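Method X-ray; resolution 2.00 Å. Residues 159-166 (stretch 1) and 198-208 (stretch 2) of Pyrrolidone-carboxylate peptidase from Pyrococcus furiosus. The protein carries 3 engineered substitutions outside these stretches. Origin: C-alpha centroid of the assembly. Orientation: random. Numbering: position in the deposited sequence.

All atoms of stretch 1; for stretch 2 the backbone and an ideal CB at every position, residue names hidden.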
# COMPACT_ATOMS: atom_id res chain seq x y z
N PRO A 159 -24.53 21.24 -18.53
CA PRO A 159 -23.43 21.41 -19.49
C PRO A 159 -23.39 20.26 -20.50
O PRO A 159 -23.88 19.17 -20.22
CB PRO A 159 -22.20 21.42 -18.59
CG PRO A 159 -22.59 20.51 -17.47
CD PRO A 159 -24.01 20.96 -17.18
N LYS A 160 -22.79 20.52 -21.66
CA LYS A 160 -22.68 19.49 -22.69
C LYS A 160 -21.74 18.39 -22.22
O LYS A 160 -21.94 17.21 -22.52
CB LYS A 160 -22.13 20.09 -23.99
CG LYS A 160 -22.91 21.28 -24.52
CD LYS A 160 -22.19 21.92 -25.70
CE LYS A 160 -22.85 23.22 -26.13
NZ LYS A 160 -22.09 23.89 -27.23
N MET A 161 -20.70 18.78 -21.49
CA MET A 161 -19.73 17.83 -20.96
C MET A 161 -19.58 18.06 -19.46
O MET A 161 -19.51 19.20 -19.00
CB MET A 161 -18.35 18.02 -21.60
CG MET A 161 -18.29 17.80 -23.10
SD MET A 161 -16.58 17.97 -23.66
CE MET A 161 -16.44 16.52 -24.71
N SER A 162 -19.50 16.96 -18.72
CA SER A 162 -19.35 17.03 -17.27
C SER A 162 -18.53 15.85 -16.78
O SER A 162 -18.67 14.72 -17.28
CB SER A 162 -20.73 17.03 -16.59
OG SER A 162 -20.60 17.07 -15.17
N GLY A 163 -17.67 16.10 -15.81
CA GLY A 163 -16.85 15.03 -15.29
C GLY A 163 -16.18 15.42 -13.99
O GLY A 163 -16.32 16.56 -13.53
N PHE A 164 -15.44 14.48 -13.42
CA PHE A 164 -14.75 14.71 -12.16
C PHE A 164 -13.29 14.27 -12.19
O PHE A 164 -12.94 13.24 -12.77
CB PHE A 164 -15.49 13.96 -11.05
CG PHE A 164 -15.18 14.49 -9.68
CD1 PHE A 164 -13.96 14.22 -9.08
CD2 PHE A 164 -16.08 15.31 -9.03
CE1 PHE A 164 -13.64 14.78 -7.85
CE2 PHE A 164 -15.77 15.88 -7.80
CZ PHE A 164 -14.55 15.62 -7.21
N ILE A 165 -12.44 15.06 -11.55
CA ILE A 165 -11.02 14.76 -11.47
C ILE A 165 -10.57 14.81 -10.02
O ILE A 165 -10.83 15.79 -9.32
CB ILE A 165 -10.19 15.79 -12.27
CG1 ILE A 165 -10.49 15.64 -13.76
CG2 ILE A 165 -8.69 15.59 -12.00
CD1 ILE A 165 -9.78 16.67 -14.63
N HIS A 166 -9.92 13.75 -9.56
CA HIS A 166 -9.43 13.72 -8.19
C HIS A 166 -7.92 13.95 -8.19
O HIS A 166 -7.21 13.45 -9.07
CB HIS A 166 -9.73 12.36 -7.53
CG HIS A 166 -11.02 12.32 -6.77
ND1 HIS A 166 -12.09 11.55 -7.16
CD2 HIS A 166 -11.40 12.95 -5.63
CE1 HIS A 166 -13.08 11.71 -6.30
NE2 HIS A 166 -12.69 12.55 -5.36
N UNK A 198 -5.03 21.27 -18.26
CA UNK A 198 -4.93 20.40 -19.42
C UNK A 198 -6.28 19.76 -19.74
O UNK A 198 -6.68 19.68 -20.90
CB UNK A 198 -3.87 19.32 -19.18
N UNK A 199 -6.98 19.29 -18.71
CA UNK A 199 -8.29 18.66 -18.90
C UNK A 199 -9.25 19.64 -19.56
O UNK A 199 -10.02 19.27 -20.45
CB UNK A 199 -8.86 18.18 -17.57
N UNK A 200 -9.22 20.89 -19.11
CA UNK A 200 -10.09 21.92 -19.67
C UNK A 200 -9.77 22.14 -21.16
O UNK A 200 -10.66 22.18 -22.00
CB UNK A 200 -9.94 23.23 -18.89
N UNK A 201 -8.48 22.27 -21.46
CA UNK A 201 -8.03 22.48 -22.83
C UNK A 201 -8.48 21.34 -23.74
O UNK A 201 -9.00 21.57 -24.84
CB UNK A 201 -6.51 22.62 -22.87
N UNK A 202 -8.29 20.11 -23.28
CA UNK A 202 -8.68 18.94 -24.06
C UNK A 202 -10.20 18.88 -24.24
O UNK A 202 -10.68 18.53 -25.32
CB UNK A 202 -8.18 17.66 -23.39
N UNK A 203 -10.94 19.21 -23.19
CA UNK A 203 -12.40 19.20 -23.28
C UNK A 203 -12.84 20.23 -24.31
O UNK A 203 -13.65 19.93 -25.20
CB UNK A 203 -13.04 19.49 -21.92
N UNK A 204 -12.31 21.44 -24.20
CA UNK A 204 -12.65 22.51 -25.13
C UNK A 204 -12.37 22.13 -26.58
O UNK A 204 -13.21 22.33 -27.46
CB UNK A 204 -11.87 23.78 -24.77
N UNK A 205 -11.19 21.57 -26.82
CA UNK A 205 -10.82 21.15 -28.17
C UNK A 205 -11.77 20.08 -28.69
O UNK A 205 -12.01 19.98 -29.90
CB UNK A 205 -9.38 20.63 -28.19
N UNK A 206 -12.32 19.30 -27.77
CA UNK A 206 -13.24 18.23 -28.13
C UNK A 206 -14.55 18.82 -28.65
O UNK A 206 -15.14 18.28 -29.58
CB UNK A 206 -13.50 17.32 -26.93
N UNK A 207 -14.99 19.92 -28.06
CA UNK A 207 -16.23 20.56 -28.50
C UNK A 207 -16.02 21.30 -29.81
O UNK A 207 -16.28 22.50 -29.92
CB UNK A 207 -16.75 21.52 -27.43
N UNK A 208 -15.53 20.56 -30.81
CA UNK A 208 -15.27 21.11 -32.13
C UNK A 208 -14.24 22.23 -32.06
O UNK A 208 -14.60 23.39 -32.35
OXT UNK A 208 -13.08 21.94 -31.70
CB UNK A 208 -16.57 21.62 -32.76

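Stretch 2 is a helix through position 206 that runs nearly antiparallel to the strand 161-166, at 156° between their directions. The axes approach to 10.6 Å. No hydrogen bond links the two stretches. The atoms that stretch 1 offers are apolar: Met 161, Ile 165 and the aliphatic part of Lys 160.

Position 198 has helical backbone angles, and its CB has nothing of stretch 1 within 5.5 Å. Stretch 1 sets no limit here. The residue is Val 198, and its O accepts the backbone hydrogen bond from the N of position 202.

Position 199 points toward the strand. Its ideal CB lies 3.4 Å from Ile 165 CD1, which is already tight. Ile 165 CD1 lies almost straight ahead of the CB, so any further carbon would be crowded beside it, and a small residue such as alanine suits best. The residue is Ala 199. Its CB packs on Ile 165 CD1 at 3.4 Å, the closest contact between the stretches.

Position 200 points away from stretch 1, and position 201 is out of its reach. Most helix-compatible residues would do at either. They are Ile 200 and Glu 201, both with chi1 in m, and neither touches the strand.

Position 202 is also out of reach, so the visible atoms leave the choice wide. It is Val 202, with chi1 in t.

Position 203 again points toward the strand, one helical turn after 199. Its ideal CB is 4.2 Å from Met 161 SD, an apolar neighbour at packing distance. A small apolar side chain fits well; a branch aimed at the sulfur would be crowded, though other directions are not closed by stretch 1. The residue is Ala 203. Its CB lies 4.3 Å from Met 161 SD, and the same sulfur comes 3.8 Å from Ala 203 O.

Position 204 points away and position 205 is out of reach, so polar or apolar residues could stand at both. They are Leu 204 and Glu 205.

Position 206 points toward stretch 1, with its ideal CB 3.8 Å from Met 161 CE. Aliphatic carbon near the backbone suits this place, and a long chain could then turn aside. The residue is Glu 206. Its CG meets Met 161 CE at 3.5 Å, while the end of the side chain leads away. Both carboxylate oxygens are hydrogen-bonded elsewhere in the structure.

Position 207 is the first to leave helical angles, at phi/psi -75/56. Its CB points toward stretch 1 but stays 5.2 Å from Met 161 SD, leaving space for a medium or large apolar side chain such as leucine, isoleucine or methionine. The residue is Leu 207. Its CG reaches Met 161 SD at 3.9 Å, and its CD1 comes 4.3 Å from Lys 160 CD, so it spans two residues of stretch 1.

Position 208 carries the terminal carboxylate and has a positive phi of 61°. Glycine tolerates such a phi most easily, but stretch 1 is out of reach and excludes nothing. The residue is Leu 208.

Stretch 2 198-208: VAIEVALEELL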
# COMPACT_ATOMS: atom_id res chain seq x y z
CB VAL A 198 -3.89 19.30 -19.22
CG1 VAL A 198 -3.97 18.29 -20.35
CG2 VAL A 198 -2.49 19.92 -19.15
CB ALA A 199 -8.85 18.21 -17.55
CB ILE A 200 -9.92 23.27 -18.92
CG1 ILE A 200 -10.36 23.10 -17.46
CG2 ILE A 200 -10.75 24.35 -19.60
CD1 ILE A 200 -10.05 24.30 -16.59
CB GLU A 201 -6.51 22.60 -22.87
CG GLU A 201 -5.97 23.78 -22.08
CD GLU A 201 -4.46 23.75 -21.93
OE1 GLU A 201 -3.92 24.69 -21.29
OE2 GLU A 201 -3.80 22.81 -22.42
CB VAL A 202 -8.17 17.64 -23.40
CG1 VAL A 202 -8.65 16.42 -24.19
CG2 VAL A 202 -6.64 17.66 -23.32
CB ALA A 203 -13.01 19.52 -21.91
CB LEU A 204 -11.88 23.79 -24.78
CG LEU A 204 -12.34 24.55 -23.54
CD1 LEU A 204 -11.31 25.61 -23.18
CD2 LEU A 204 -13.70 25.19 -23.81
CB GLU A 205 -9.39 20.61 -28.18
CG GLU A 205 -8.33 21.67 -27.91
CD GLU A 205 -6.94 21.08 -27.75
OE1 GLU A 205 -6.52 20.30 -28.62
OE2 GLU A 205 -6.27 21.41 -26.74
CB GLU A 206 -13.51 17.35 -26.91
CG GLU A 206 -14.12 16.00 -27.25
CD GLU A 206 -13.20 15.12 -28.09
OE1 GLU A 206 -13.61 13.99 -28.43
OE2 GLU A 206 -12.07 15.56 -28.41
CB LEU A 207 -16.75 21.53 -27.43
CG LEU A 207 -17.34 20.87 -26.18
CD1 LEU A 207 -17.90 21.93 -25.25
CD2 LEU A 207 -18.45 19.91 -26.60
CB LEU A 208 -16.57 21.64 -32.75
CG LEU A 208 -17.73 20.65 -32.87
CD1 LEU A 208 -18.97 21.37 -33.38
CD2 LEU A 208 -17.35 19.51 -33.80
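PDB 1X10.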